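Local atomic coordinates of AimR transcriptional regulator (Bacillus phage phi3T, PDB entry 5ZVV), a protein that activates transcription of the aimX locus as a homodimer, until the arbitrium peptide turns it into an inactive monomer and steers the phage to lysogeny. Residues A[7-12]-A[54-59]; A[19-24]-A[30-35]; A[47-52]-A[66-71]; A[82-87]-A[186-191]. All coordinates share one frame; numbering follows the deposited sequence.

Interaction 1: A[7-12]-A[54-59]; sequences KNECEK and KNLFPD
Glu9 reaches Leu56 and Phe57 because its CG stands anti to its own carbonyl carbon (chi1 -81°), while Leu56 holds CG anti to the backbone N (chi1 -160°), an orientation that points both methyls at Glu9 CB. This joins the N-terminal helix of the chain to the end of helix 47-56, within a small all-helical N-terminal bundle, consistent with the DNA-binding domain of AimR-type regulators. With Phe57 the backbone turns out of helix 47-56, and its ring swings back under the preceding leucine: Leu56 CG lies 3.7 Å above the ring plane, offset toward the rim. Only the aliphatic part of Glu9 makes the contact, its CB meeting Leu56 CD2 at 3.9 Å. The chain bends at chi2, and the carboxylate plane lies 70° from that of the Phe57 ring. Ile6, one turn earlier on helix 2-11, also packs on both Leu56 and Phe57. Farther along the glutamate, Glu9 CG comes obliquely to the ring, 4.1 Å from Phe57 CE1.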
loop_
_atom_site.group_PDB
_atom_site.type_symbol
_atom_site.label_atom_id
_atom_site.label_comp_id
_atom_site.label_asym_id
_atom_site.label_seq_id
_atom_site.Cartn_x
_atom_site.Cartn_y
_atom_site.Cartn_z
ATOM N N LYS A 7 -9.038 -47.526 -16.867
ATOM C CA LYS A 7 -8.675 -48.785 -17.508
ATOM C C LYS A 7 -9.610 -49.112 -18.667
ATOM O O LYS A 7 -9.158 -49.550 -19.730
ATOM C CB LYS A 7 -8.679 -49.915 -16.479
ATOM C CG LYS A 7 -8.351 -51.279 -17.066
ATOM C CD LYS A 7 -8.332 -52.354 -15.992
ATOM C CE LYS A 7 -7.998 -53.716 -16.582
ATOM N NZ LYS A 7 -7.912 -54.771 -15.534
ATOM N N ASN A 8 -10.917 -48.892 -18.485
ATOM C CA ASN A 8 -11.881 -49.224 -19.533
ATOM C C ASN A 8 -11.643 -48.401 -20.793
ATOM O O ASN A 8 -11.778 -48.914 -21.911
ATOM C CB ASN A 8 -13.309 -49.017 -19.027
ATOM C CG ASN A 8 -13.683 -49.987 -17.924
ATOM O OD1 ASN A 8 -13.152 -51.095 -17.847
ATOM N ND2 ASN A 8 -14.603 -49.573 -17.062
ATOM N N GLU A 9 -11.300 -47.121 -20.637
ATOM C CA GLU A 9 -10.981 -46.304 -21.803
ATOM C C GLU A 9 -9.713 -46.797 -22.487
ATOM O O GLU A 9 -9.639 -46.842 -23.721
ATOM C CB GLU A 9 -10.838 -44.838 -21.396
ATOM C CG GLU A 9 -12.156 -44.112 -21.256
ATOM C CD GLU A 9 -12.909 -44.040 -22.568
ATOM O OE1 GLU A 9 -12.306 -43.607 -23.574
ATOM O OE2 GLU A 9 -14.095 -44.432 -22.596
ATOM N N CYS A 10 -8.710 -47.185 -21.698
ATOM C CA CYS A 10 -7.438 -47.626 -22.255
ATOM C C CYS A 10 -7.524 -49.020 -22.865
ATOM O O CYS A 10 -6.757 -49.333 -23.783
ATOM C CB CYS A 10 -6.356 -47.583 -21.172
ATOM S SG CYS A 10 -6.080 -45.940 -20.468
ATOM N N GLU A 11 -8.431 -49.871 -22.376
ATOM C CA GLU A 11 -8.556 -51.207 -22.950
ATOM C C GLU A 11 -9.151 -51.181 -24.351
ATOM O O GLU A 11 -8.948 -52.131 -25.114
ATOM C CB GLU A 11 -9.409 -52.103 -22.051
ATOM C CG GLU A 11 -8.736 -52.522 -20.753
ATOM C CD GLU A 11 -9.590 -53.478 -19.941
ATOM O OE1 GLU A 11 -9.133 -54.613 -19.681
ATOM O OE2 GLU A 11 -10.721 -53.095 -19.574
ATOM N N LYS A 12 -9.877 -50.124 -24.705
ATOM C CA LYS A 12 -10.461 -50.006 -26.034
ATOM C C LYS A 12 -9.497 -49.434 -27.062
ATOM O O LYS A 12 -9.816 -49.439 -28.255
ATOM C CB LYS A 12 -11.718 -49.129 -25.991
ATOM C CG LYS A 12 -13.022 -49.892 -25.818
ATOM C CD LYS A 12 -13.106 -50.568 -24.461
ATOM C CE LYS A 12 -14.473 -51.195 -24.248
ATOM N NZ LYS A 12 -15.559 -50.182 -24.360
ATOM N N LYS A 54 -6.672 -35.398 -16.470
ATOM C CA LYS A 54 -6.781 -34.235 -17.342
ATOM C C LYS A 54 -6.622 -34.632 -18.804
ATOM O O LYS A 54 -7.276 -34.059 -19.682
ATOM C CB LYS A 54 -5.745 -33.181 -16.944
ATOM C CG LYS A 54 -6.252 -31.743 -17.021
ATOM C CD LYS A 54 -6.306 -31.234 -18.456
ATOM C CE LYS A 54 -6.995 -29.876 -18.544
ATOM N NZ LYS A 54 -8.474 -29.969 -18.341
ATOM N N ASN A 55 -5.766 -35.619 -19.086
ATOM C CA ASN A 55 -5.601 -36.059 -20.468
ATOM C C ASN A 55 -6.829 -36.814 -20.966
ATOM O O ASN A 55 -7.204 -36.694 -22.138
ATOM C CB ASN A 55 -4.355 -36.933 -20.599
ATOM C CG ASN A 55 -4.161 -37.461 -22.012
ATOM O OD1 ASN A 55 -4.723 -38.492 -22.386
ATOM N ND2 ASN A 55 -3.361 -36.755 -22.802
ATOM N N LEU A 56 -7.471 -37.588 -20.093
ATOM C CA LEU A 56 -8.509 -38.522 -20.515
ATOM C C LEU A 56 -9.906 -37.908 -20.468
ATOM O O LEU A 56 -10.688 -38.064 -21.412
ATOM C CB LEU A 56 -8.448 -39.782 -19.646
ATOM C CG LEU A 56 -9.100 -41.051 -20.191
ATOM C CD1 LEU A 56 -8.636 -41.319 -21.614
ATOM C CD2 LEU A 56 -8.762 -42.228 -19.289
ATOM N N PHE A 57 -10.237 -37.206 -19.383
ATOM C CA PHE A 57 -11.559 -36.616 -19.187
ATOM C C PHE A 57 -11.413 -35.114 -18.950
ATOM O O PHE A 57 -11.618 -34.629 -17.831
ATOM C CB PHE A 57 -12.284 -37.276 -18.015
ATOM C CG PHE A 57 -12.194 -38.776 -18.009
ATOM C CD1 PHE A 57 -12.959 -39.535 -18.881
ATOM C CD2 PHE A 57 -11.354 -39.429 -17.122
ATOM C CE1 PHE A 57 -12.881 -40.916 -18.873
ATOM C CE2 PHE A 57 -11.272 -40.809 -17.108
ATOM C CZ PHE A 57 -12.037 -41.553 -17.985
ATOM N N PRO A 58 -11.074 -34.349 -19.993
ATOM C CA PRO A 58 -10.838 -32.909 -19.783
ATOM C C PRO A 58 -12.091 -32.125 -19.435
ATOM O O PRO A 58 -11.999 -31.145 -18.686
ATOM C CB PRO A 58 -10.245 -32.457 -21.125
ATOM C CG PRO A 58 -10.802 -33.418 -22.115
ATOM C CD PRO A 58 -10.884 -34.741 -21.399
ATOM N N ASP A 59 -13.257 -32.517 -19.952
ATOM C CA ASP A 59 -14.492 -31.779 -19.715
ATOM C C ASP A 59 -15.234 -32.221 -18.463
ATOM O O ASP A 59 -16.187 -31.546 -18.059
ATOM C CB ASP A 59 -15.430 -31.906 -20.920
ATOM C CG ASP A 59 -15.049 -30.982 -22.057
ATOM O OD1 ASP A 59 -14.464 -29.911 -21.787
ATOM O OD2 ASP A 59 -15.337 -31.324 -23.222
#

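Interaction 2: A[19-24]-A[30-35]; sequences RLAKLA and NGFYKF
One face of the Phe32 ring is laid against the backbone of helix 14-24, with Ala21 CA 3.6 Å and Leu20 C 4.0 Å above the ring plane, both offset toward the rim. Ala21 CA makes a CH-pi contact with this face, lying 22° off the ring normal as seen from the Phe32 centroid. At the edge, near the ring plane, the Ala24 methyl meets the ring flank, its CB 3.5 Å from Phe32 CD1. CG of Phe32 stands anti to the backbone N (chi1 171°), which carries the ring across to the neighbouring helix. The two short helical segments meet at 67°, with axes 9.4 Å apart at their closest, and only a few residues join them; the arrangement is consistent with the helix-turn-helix unit expected in the DNA-binding part of this family. Small residues make the close approach possible: Ala21 CB touches Phe32 CB at 3.6 Å, near the root of the aromatic side chain. Around the far end of the ring, Leu20 CB packs on Phe32 CZ at 3.9 Å, while Leu20 O, already taking the helical bond from Ala24 N, lies 3.6 Å from Phe32 CE1. Cys10 of helix 2-11 and Ile52 of helix 47-56 also touch both Leu20 and Phe32. Phe35, one turn on from Phe32, reaches Ala24 CB obliquely and more loosely.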
loop_
_atom_site.group_PDB
_atom_site.type_symbol
_atom_site.label_atom_id
_atom_site.label_comp_id
_atom_site.label_asym_id
_atom_site.label_seq_id
_atom_site.Cartn_x
_atom_site.Cartn_y
_atom_site.Cartn_z
ATOM N N ARG A 19 0.286 -44.792 -24.566
ATOM C CA ARG A 19 0.729 -43.413 -24.387
ATOM C C ARG A 19 0.371 -42.880 -23.004
ATOM O O ARG A 19 1.119 -42.071 -22.444
ATOM C CB ARG A 19 0.143 -42.517 -25.482
ATOM C CG ARG A 19 -1.357 -42.285 -25.403
ATOM C CD ARG A 19 -1.815 -41.271 -26.446
ATOM N NE ARG A 19 -1.730 -41.802 -27.806
ATOM C CZ ARG A 19 -2.773 -42.225 -28.512
ATOM N NH1 ARG A 19 -2.597 -42.695 -29.740
ATOM N NH2 ARG A 19 -3.994 -42.174 -27.996
ATOM N N LEU A 20 -0.754 -43.321 -22.434
ATOM C CA LEU A 20 -1.113 -42.906 -21.081
ATOM C C LEU A 20 -0.265 -43.622 -20.039
ATOM O O LEU A 20 0.135 -43.016 -19.038
ATOM C CB LEU A 20 -2.599 -43.159 -20.826
ATOM C CG LEU A 20 -3.558 -42.055 -21.281
ATOM C CD1 LEU A 20 -5.003 -42.456 -21.027
ATOM C CD2 LEU A 20 -3.227 -40.757 -20.566
ATOM N N ALA A 21 0.008 -44.912 -20.252
ATOM C CA ALA A 21 0.934 -45.622 -19.377
ATOM C C ALA A 21 2.316 -44.982 -19.413
ATOM O O ALA A 21 2.957 -44.805 -18.370
ATOM C CB ALA A 21 1.011 -47.094 -19.780
ATOM N N LYS A 22 2.786 -44.620 -20.611
ATOM C CA LYS A 22 4.068 -43.935 -20.748
ATOM C C LYS A 22 4.040 -42.571 -20.071
ATOM O O LYS A 22 5.027 -42.155 -19.453
ATOM C CB LYS A 22 4.418 -43.795 -22.230
ATOM C CG LYS A 22 5.434 -42.713 -22.558
ATOM C CD LYS A 22 6.838 -43.278 -22.678
ATOM C CE LYS A 22 7.713 -42.376 -23.535
ATOM N NZ LYS A 22 7.691 -40.961 -23.064
ATOM N N LEU A 23 2.915 -41.858 -20.179
ATOM C CA LEU A 23 2.788 -40.572 -19.503
ATOM C C LEU A 23 2.844 -40.734 -17.990
ATOM O O LEU A 23 3.386 -39.870 -17.292
ATOM C CB LEU A 23 1.487 -39.888 -19.921
ATOM C CG LEU A 23 1.169 -38.542 -19.264
ATOM C CD1 LEU A 23 2.282 -37.539 -19.525
ATOM C CD2 LEU A 23 -0.169 -38.006 -19.758
ATOM N N ALA A 24 2.297 -41.828 -17.466
ATOM C CA ALA A 24 2.370 -42.102 -16.037
ATOM C C ALA A 24 3.690 -42.739 -15.620
ATOM O O ALA A 24 3.914 -42.928 -14.418
ATOM C CB ALA A 24 1.208 -43.004 -15.612
ATOM N N ASN A 30 -0.180 -53.052 -17.544
ATOM C CA ASN A 30 -0.693 -53.674 -16.327
ATOM C C ASN A 30 -0.266 -52.899 -15.086
ATOM O O ASN A 30 -1.077 -52.680 -14.178
ATOM C CB ASN A 30 -0.236 -55.128 -16.246
ATOM C CG ASN A 30 -1.394 -56.103 -16.318
ATOM O OD1 ASN A 30 -1.879 -56.431 -17.401
ATOM N ND2 ASN A 30 -1.847 -56.569 -15.158
ATOM N N GLY A 31 0.997 -52.478 -15.024
ATOM C CA GLY A 31 1.428 -51.652 -13.910
ATOM C C GLY A 31 0.726 -50.310 -13.882
ATOM O O GLY A 31 0.474 -49.754 -12.809
ATOM N N PHE A 32 0.400 -49.774 -15.059
ATOM C CA PHE A 32 -0.350 -48.528 -15.132
ATOM C C PHE A 32 -1.759 -48.706 -14.584
ATOM O O PHE A 32 -2.230 -47.889 -13.782
ATOM C CB PHE A 32 -0.378 -48.038 -16.580
ATOM C CG PHE A 32 -1.290 -46.876 -16.814
ATOM C CD1 PHE A 32 -1.018 -45.641 -16.256
ATOM C CD2 PHE A 32 -2.414 -47.014 -17.611
ATOM C CE1 PHE A 32 -1.854 -44.566 -16.474
ATOM C CE2 PHE A 32 -3.254 -45.943 -17.835
ATOM C CZ PHE A 32 -2.974 -44.717 -17.266
ATOM N N TYR A 33 -2.438 -49.784 -14.991
ATOM C CA TYR A 33 -3.772 -50.067 -14.469
ATOM C C TYR A 33 -3.736 -50.296 -12.964
ATOM O O TYR A 33 -4.636 -49.850 -12.243
ATOM C CB TYR A 33 -4.373 -51.282 -15.181
ATOM C CG TYR A 33 -4.617 -51.078 -16.662
ATOM C CD1 TYR A 33 -4.872 -49.812 -17.178
ATOM C CD2 TYR A 33 -4.585 -52.150 -17.546
ATOM C CE1 TYR A 33 -5.091 -49.622 -18.529
ATOM C CE2 TYR A 33 -4.804 -51.968 -18.897
ATOM C CZ TYR A 33 -5.055 -50.704 -19.384
ATOM O OH TYR A 33 -5.270 -50.525 -20.730
ATOM N N LYS A 34 -2.708 -50.992 -12.471
ATOM C CA LYS A 34 -2.559 -51.145 -11.027
ATOM C C LYS A 34 -2.405 -49.788 -10.355
ATOM O O LYS A 34 -3.003 -49.537 -9.303
ATOM C CB LYS A 34 -1.362 -52.046 -10.706
ATOM C CG LYS A 34 -1.138 -52.347 -9.215
ATOM C CD LYS A 34 0.040 -53.289 -8.962
ATOM C CE LYS A 34 0.253 -53.550 -7.475
ATOM N NZ LYS A 34 1.403 -54.470 -7.224
ATOM N N PHE A 35 -1.610 -48.897 -10.954
ATOM C CA PHE A 35 -1.404 -47.579 -10.364
ATOM C C PHE A 35 -2.710 -46.800 -10.282
ATOM O O PHE A 35 -3.074 -46.292 -9.215
ATOM C CB PHE A 35 -0.363 -46.786 -11.155
ATOM C CG PHE A 35 -0.384 -45.311 -10.853
ATOM C CD1 PHE A 35 -0.095 -44.846 -9.577
ATOM C CD2 PHE A 35 -0.704 -44.392 -11.836
ATOM C CE1 PHE A 35 -0.125 -43.489 -9.294
ATOM C CE2 PHE A 35 -0.731 -43.035 -11.562
ATOM C CZ PHE A 35 -0.440 -42.583 -10.289
#

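Interaction 3: A[47-52]-A[66-71]; sequences GGLLKI and SEYFLE
Leu49 and Leu50, adjacent on helix 47-56, each offer their CD2 methyl to one aromatic residue near the end of helix 61-69, and the contact is van der Waals packing, mostly apolar. The first kind is a methyl against a phenol end: Leu49 and Tyr68 come from opposite directions, and Leu49 CD2 sits obliquely to the ring, 3.4 Å from Tyr68 CZ and 3.3 Å from its OH, a tight fit. Both side chains hold CG anti to the backbone N (chi1 178° in Leu49), which extends them toward each other between the helices. The second kind is a methyl at a ring edge: Leu50 crosses Phe69 at about a right angle, its CD2 near the ring plane and 3.7 Å from Phe69 CZ. Tyr85 of helix 77-88 touches both Leu50 and Phe69, and Ile6 lies against Leu49, continuing the bundle core into helices 61-69 and 77-88. With all four residues buried, and methyls meeting aromatic carbons and the phenol oxygen without a hydrogen bond between the segments, cohesion here rests on shape fit and burial.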
loop_
_atom_site.group_PDB
_atom_site.type_symbol
_atom_site.label_atom_id
_atom_site.label_comp_id
_atom_site.label_asym_id
_atom_site.label_seq_id
_atom_site.Cartn_x
_atom_site.Cartn_y
_atom_site.Cartn_z
ATOM N N GLY A 47 -0.105 -36.168 -8.516
ATOM C CA GLY A 47 0.418 -35.566 -9.731
ATOM C C GLY A 47 0.211 -36.358 -11.008
ATOM O O GLY A 47 -0.426 -35.873 -11.954
ATOM N N GLY A 48 0.746 -37.580 -11.046
ATOM C CA GLY A 48 0.577 -38.408 -12.227
ATOM C C GLY A 48 -0.877 -38.721 -12.515
ATOM O O GLY A 48 -1.329 -38.622 -13.660
ATOM N N LEU A 49 -1.634 -39.091 -11.477
ATOM C CA LEU A 49 -3.053 -39.368 -11.664
ATOM C C LEU A 49 -3.784 -38.148 -12.206
ATOM O O LEU A 49 -4.629 -38.273 -13.098
ATOM C CB LEU A 49 -3.690 -39.822 -10.354
ATOM C CG LEU A 49 -5.195 -40.085 -10.474
ATOM C CD1 LEU A 49 -5.472 -41.295 -11.359
ATOM C CD2 LEU A 49 -5.818 -40.265 -9.112
ATOM N N LEU A 50 -3.471 -36.959 -11.683
ATOM C CA LEU A 50 -4.107 -35.749 -12.192
ATOM C C LEU A 50 -3.759 -35.524 -13.656
ATOM O O LEU A 50 -4.606 -35.078 -14.441
ATOM C CB LEU A 50 -3.708 -34.540 -11.346
ATOM C CG LEU A 50 -4.213 -34.524 -9.901
ATOM C CD1 LEU A 50 -3.726 -33.284 -9.173
ATOM C CD2 LEU A 50 -5.730 -34.610 -9.857
ATOM N N LYS A 51 -2.517 -35.837 -14.049
ATOM C CA LYS A 51 -2.156 -35.760 -15.463
ATOM C C LYS A 51 -2.999 -36.718 -16.301
ATOM O O LYS A 51 -3.479 -36.353 -17.383
ATOM C CB LYS A 51 -0.667 -36.057 -15.647
ATOM C CG LYS A 51 0.275 -35.045 -15.005
ATOM C CD LYS A 51 1.734 -35.382 -15.312
ATOM C CE LYS A 51 2.702 -34.426 -14.621
ATOM N NZ LYS A 51 2.790 -34.660 -13.152
ATOM N N ILE A 52 -3.194 -37.947 -15.813
ATOM C CA ILE A 52 -3.979 -38.931 -16.556
ATOM C C ILE A 52 -5.427 -38.470 -16.690
ATOM O O ILE A 52 -6.026 -38.551 -17.769
ATOM C CB ILE A 52 -3.891 -40.310 -15.880
ATOM C CG1 ILE A 52 -2.435 -40.779 -15.795
ATOM C CG2 ILE A 52 -4.745 -41.326 -16.622
ATOM C CD1 ILE A 52 -1.722 -40.826 -17.131
ATOM N N SER A 66 -14.117 -34.388 -8.090
ATOM C CA SER A 66 -14.936 -34.026 -6.942
ATOM C C SER A 66 -15.337 -35.267 -6.160
ATOM O O SER A 66 -15.368 -35.250 -4.925
ATOM C CB SER A 66 -16.169 -33.247 -7.398
ATOM O OG SER A 66 -17.006 -32.929 -6.302
ATOM N N GLU A 67 -15.635 -36.359 -6.865
ATOM C CA GLU A 67 -15.930 -37.609 -6.174
ATOM C C GLU A 67 -14.663 -38.259 -5.625
ATOM O O GLU A 67 -14.679 -38.834 -4.531
ATOM C CB GLU A 67 -16.661 -38.563 -7.120
ATOM C CG GLU A 67 -17.071 -39.884 -6.491
ATOM C CD GLU A 67 -17.857 -40.758 -7.448
ATOM O OE1 GLU A 67 -18.003 -40.371 -8.629
ATOM O OE2 GLU A 67 -18.331 -41.833 -7.020
ATOM N N TYR A 68 -13.556 -38.160 -6.363
ATOM C CA TYR A 68 -12.339 -38.880 -6.002
ATOM C C TYR A 68 -11.648 -38.248 -4.800
ATOM O O TYR A 68 -11.210 -38.953 -3.882
ATOM C CB TYR A 68 -11.399 -38.924 -7.207
ATOM C CG TYR A 68 -10.160 -39.765 -7.013
ATOM C CD1 TYR A 68 -10.163 -41.117 -7.325
ATOM C CD2 TYR A 68 -8.983 -39.204 -6.532
ATOM C CE1 TYR A 68 -9.034 -41.890 -7.160
ATOM C CE2 TYR A 68 -7.849 -39.969 -6.359
ATOM C CZ TYR A 68 -7.881 -41.313 -6.674
ATOM O OH TYR A 68 -6.754 -42.085 -6.512
ATOM N N PHE A 69 -11.544 -36.916 -4.785
ATOM C CA PHE A 69 -10.800 -36.233 -3.731
ATOM C C PHE A 69 -11.419 -36.474 -2.360
ATOM O O PHE A 69 -10.703 -36.578 -1.357
ATOM C CB PHE A 69 -10.732 -34.733 -4.019
ATOM C CG PHE A 69 -9.736 -34.357 -5.080
ATOM C CD1 PHE A 69 -8.823 -35.280 -5.560
ATOM C CD2 PHE A 69 -9.706 -33.067 -5.588
ATOM C CE1 PHE A 69 -7.905 -34.930 -6.532
ATOM C CE2 PHE A 69 -8.788 -32.710 -6.559
ATOM C CZ PHE A 69 -7.888 -33.642 -7.030
ATOM N N LEU A 70 -12.750 -36.558 -2.294
ATOM C CA LEU A 70 -13.425 -36.754 -1.019
ATOM C C LEU A 70 -13.194 -38.141 -0.434
ATOM O O LEU A 70 -13.567 -38.375 0.719
ATOM C CB LEU A 70 -14.925 -36.496 -1.173
ATOM C CG LEU A 70 -15.305 -35.058 -1.533
ATOM C CD1 LEU A 70 -16.814 -34.921 -1.666
ATOM C CD2 LEU A 70 -14.757 -34.078 -0.503
ATOM N N GLU A 71 -12.585 -39.055 -1.190
ATOM C CA GLU A 71 -12.254 -40.381 -0.690
ATOM C C GLU A 71 -10.816 -40.499 -0.205
ATOM O O GLU A 71 -10.464 -41.528 0.380
ATOM C CB GLU A 71 -12.515 -41.438 -1.771
ATOM C CG GLU A 71 -13.976 -41.547 -2.190
ATOM C CD GLU A 71 -14.900 -41.867 -1.027
ATOM O OE1 GLU A 71 -14.491 -42.627 -0.124
ATOM O OE2 GLU A 71 -16.039 -41.352 -1.013
#

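Interaction 4: A[82-87]-A[186-191]; sequences SVEYSD and KESFKS
Glu84 OE2 is gripped by two groups: Ser188 OG, which donates a hydrogen bond across the contact, and Arg192 NE, in a salt bridge one turn further along helix 184-203. The 2.4 Å modelled between Ser188 OG and Glu84 OE2 is unusually short, and its exact length is doubtful. The other carboxylate oxygen also has partners, since Glu84 OE1 bonds with Tyr117 OH and lies in plane at the edge of the Phe189 ring, 3.5 Å from CE1. Carboxylate and ring planes are 83° apart; because OE1 lies in the ring plane, it meets the C-H edge at CE1 and not the pi face. A bend at chi2 (59°) curls the glutamate into this pocket, where the nearby arginine probably favours its charged form although the site is buried. Asp87 takes another nitrogen of the same Arg192, giving helix 77-88 a second tie. In this all-helical, TPR-like region, the contact joins helix 77-88 to the long helix 184-203, with Tyr117 of helix 108-124 and the almost parallel ring of Phe149 from helix 145-161 alongside.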
loop_
_atom_site.group_PDB
_atom_site.type_symbol
_atom_site.label_atom_id
_atom_site.label_comp_id
_atom_site.label_asym_id
_atom_site.label_seq_id
_atom_site.Cartn_x
_atom_site.Cartn_y
_atom_site.Cartn_z
ATOM N N SER A 82 -4.799 -32.293 -2.916
ATOM C CA SER A 82 -6.148 -32.160 -3.452
ATOM C C SER A 82 -6.741 -30.796 -3.129
ATOM O O SER A 82 -7.451 -30.216 -3.957
ATOM C CB SER A 82 -7.047 -33.275 -2.918
ATOM O OG SER A 82 -7.609 -32.930 -1.666
ATOM N N VAL A 83 -6.460 -30.257 -1.938
ATOM C CA VAL A 83 -7.014 -28.943 -1.620
ATOM C C VAL A 83 -6.364 -27.871 -2.484
ATOM O O VAL A 83 -7.034 -26.926 -2.928
ATOM C CB VAL A 83 -6.898 -28.625 -0.113
ATOM C CG1 VAL A 83 -5.539 -28.041 0.254
ATOM C CG2 VAL A 83 -8.010 -27.668 0.304
ATOM N N GLU A 84 -5.064 -28.016 -2.779
ATOM C CA GLU A 84 -4.420 -27.023 -3.636
ATOM C C GLU A 84 -4.941 -27.100 -5.068
ATOM O O GLU A 84 -5.238 -26.069 -5.689
ATOM C CB GLU A 84 -2.898 -27.186 -3.608
ATOM C CG GLU A 84 -2.167 -26.473 -4.755
ATOM C CD GLU A 84 -2.416 -24.966 -4.810
ATOM O OE1 GLU A 84 -2.949 -24.389 -3.837
ATOM O OE2 GLU A 84 -2.070 -24.348 -5.839
ATOM N N TYR A 85 -5.055 -28.312 -5.615
ATOM C CA TYR A 85 -5.583 -28.457 -6.969
ATOM C C TYR A 85 -7.024 -27.965 -7.054
ATOM O O TYR A 85 -7.410 -27.312 -8.030
ATOM C CB TYR A 85 -5.484 -29.916 -7.419
ATOM C CG TYR A 85 -5.670 -30.114 -8.906
ATOM C CD1 TYR A 85 -4.691 -29.718 -9.808
ATOM C CD2 TYR A 85 -6.821 -30.709 -9.408
ATOM C CE1 TYR A 85 -4.855 -29.900 -11.168
ATOM C CE2 TYR A 85 -6.994 -30.896 -10.766
ATOM C CZ TYR A 85 -6.009 -30.492 -11.640
ATOM O OH TYR A 85 -6.179 -30.676 -12.993
ATOM N N SER A 86 -7.830 -28.261 -6.034
ATOM C CA SER A 86 -9.216 -27.806 -6.040
ATOM C C SER A 86 -9.292 -26.287 -6.008
ATOM O O SER A 86 -10.068 -25.681 -6.756
ATOM C CB SER A 86 -9.972 -28.409 -4.856
ATOM O OG SER A 86 -11.349 -28.080 -4.908
ATOM N N ASP A 87 -8.474 -25.648 -5.166
ATOM C CA ASP A 87 -8.581 -24.200 -5.026
ATOM C C ASP A 87 -8.017 -23.470 -6.240
ATOM O O ASP A 87 -8.545 -22.423 -6.632
ATOM C CB ASP A 87 -7.880 -23.732 -3.756
ATOM C CG ASP A 87 -8.062 -22.250 -3.519
ATOM O OD1 ASP A 87 -9.167 -21.851 -3.097
ATOM O OD2 ASP A 87 -7.109 -21.484 -3.775
ATOM N N LYS A 186 4.836 -27.262 -5.517
ATOM C CA LYS A 186 5.726 -26.161 -5.874
ATOM C C LYS A 186 5.442 -25.646 -7.281
ATOM O O LYS A 186 5.505 -24.436 -7.527
ATOM C CB LYS A 186 7.186 -26.600 -5.746
ATOM C CG LYS A 186 8.196 -25.485 -5.986
ATOM C CD LYS A 186 9.619 -25.948 -5.707
ATOM C CE LYS A 186 10.624 -24.859 -6.037
ATOM N NZ LYS A 186 11.974 -25.163 -5.494
ATOM N N GLU A 187 5.124 -26.543 -8.216
ATOM C CA GLU A 187 4.761 -26.103 -9.561
ATOM C C GLU A 187 3.432 -25.353 -9.558
ATOM O O GLU A 187 3.270 -24.356 -10.277
ATOM C CB GLU A 187 4.704 -27.303 -10.508
ATOM C CG GLU A 187 6.034 -28.019 -10.664
ATOM C CD GLU A 187 7.130 -27.095 -11.150
ATOM O OE1 GLU A 187 6.976 -26.509 -12.243
ATOM O OE2 GLU A 187 8.139 -26.942 -10.432
ATOM N N SER A 188 2.470 -25.818 -8.756
ATOM C CA SER A 188 1.196 -25.111 -8.639
ATOM C C SER A 188 1.406 -23.694 -8.114
ATOM O O SER A 188 0.899 -22.717 -8.687
ATOM C CB SER A 188 0.252 -25.898 -7.725
ATOM O OG SER A 188 -1.077 -25.412 -7.808
ATOM N N PHE A 189 2.171 -23.564 -7.026
ATOM C CA PHE A 189 2.465 -22.246 -6.475
ATOM C C PHE A 189 3.203 -21.382 -7.487
ATOM O O PHE A 189 2.952 -20.172 -7.585
ATOM C CB PHE A 189 3.278 -22.388 -5.189
ATOM C CG PHE A 189 2.496 -22.952 -4.034
ATOM C CD1 PHE A 189 1.127 -23.162 -4.140
ATOM C CD2 PHE A 189 3.125 -23.258 -2.837
ATOM C CE1 PHE A 189 0.402 -23.676 -3.080
ATOM C CE2 PHE A 189 2.401 -23.768 -1.767
ATOM C CZ PHE A 189 1.040 -23.978 -1.890
ATOM N N LYS A 190 4.114 -21.988 -8.254
ATOM C CA LYS A 190 4.819 -21.251 -9.296
ATOM C C LYS A 190 3.841 -20.657 -10.300
ATOM O O LYS A 190 3.946 -19.481 -10.664
ATOM C CB LYS A 190 5.829 -22.158 -10.004
ATOM C CG LYS A 190 7.160 -22.329 -9.280
ATOM C CD LYS A 190 8.094 -23.222 -10.088
ATOM C CE LYS A 190 9.407 -23.478 -9.365
ATOM N NZ LYS A 190 10.240 -24.479 -10.092
ATOM N N SER A 191 2.878 -21.456 -10.759
ATOM C CA SER A 191 1.893 -20.931 -11.700
ATOM C C SER A 191 1.086 -19.794 -11.079
ATOM O O SER A 191 0.853 -18.762 -11.727
ATOM C CB SER A 191 0.978 -22.056 -12.181
ATOM O OG SER A 191 0.248 -22.616 -11.104
#

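How the interactions relate
From the N terminus, helix 2-11 is followed by helix 14-24, which interaction 2 joins to helix 29-36 across a short turn. That short loop sits within the wider one closed by interaction 1, where helix 2-11 meets the end of helix 47-56, and Cys10 packs against both Leu20 and Tyr33. Interaction 3 crosses interaction 1 along the chain: it also uses helix 47-56 and adds helix 61-69, while Phe35 of interaction 2 packs against the backbone of Leu49. Interaction 4 follows in series, spanning 98 residues to bring helix 184-203 onto helix 77-88; Ser82 packs on Phe69, linking it to interaction 3 and the bundle to the helical array beyond.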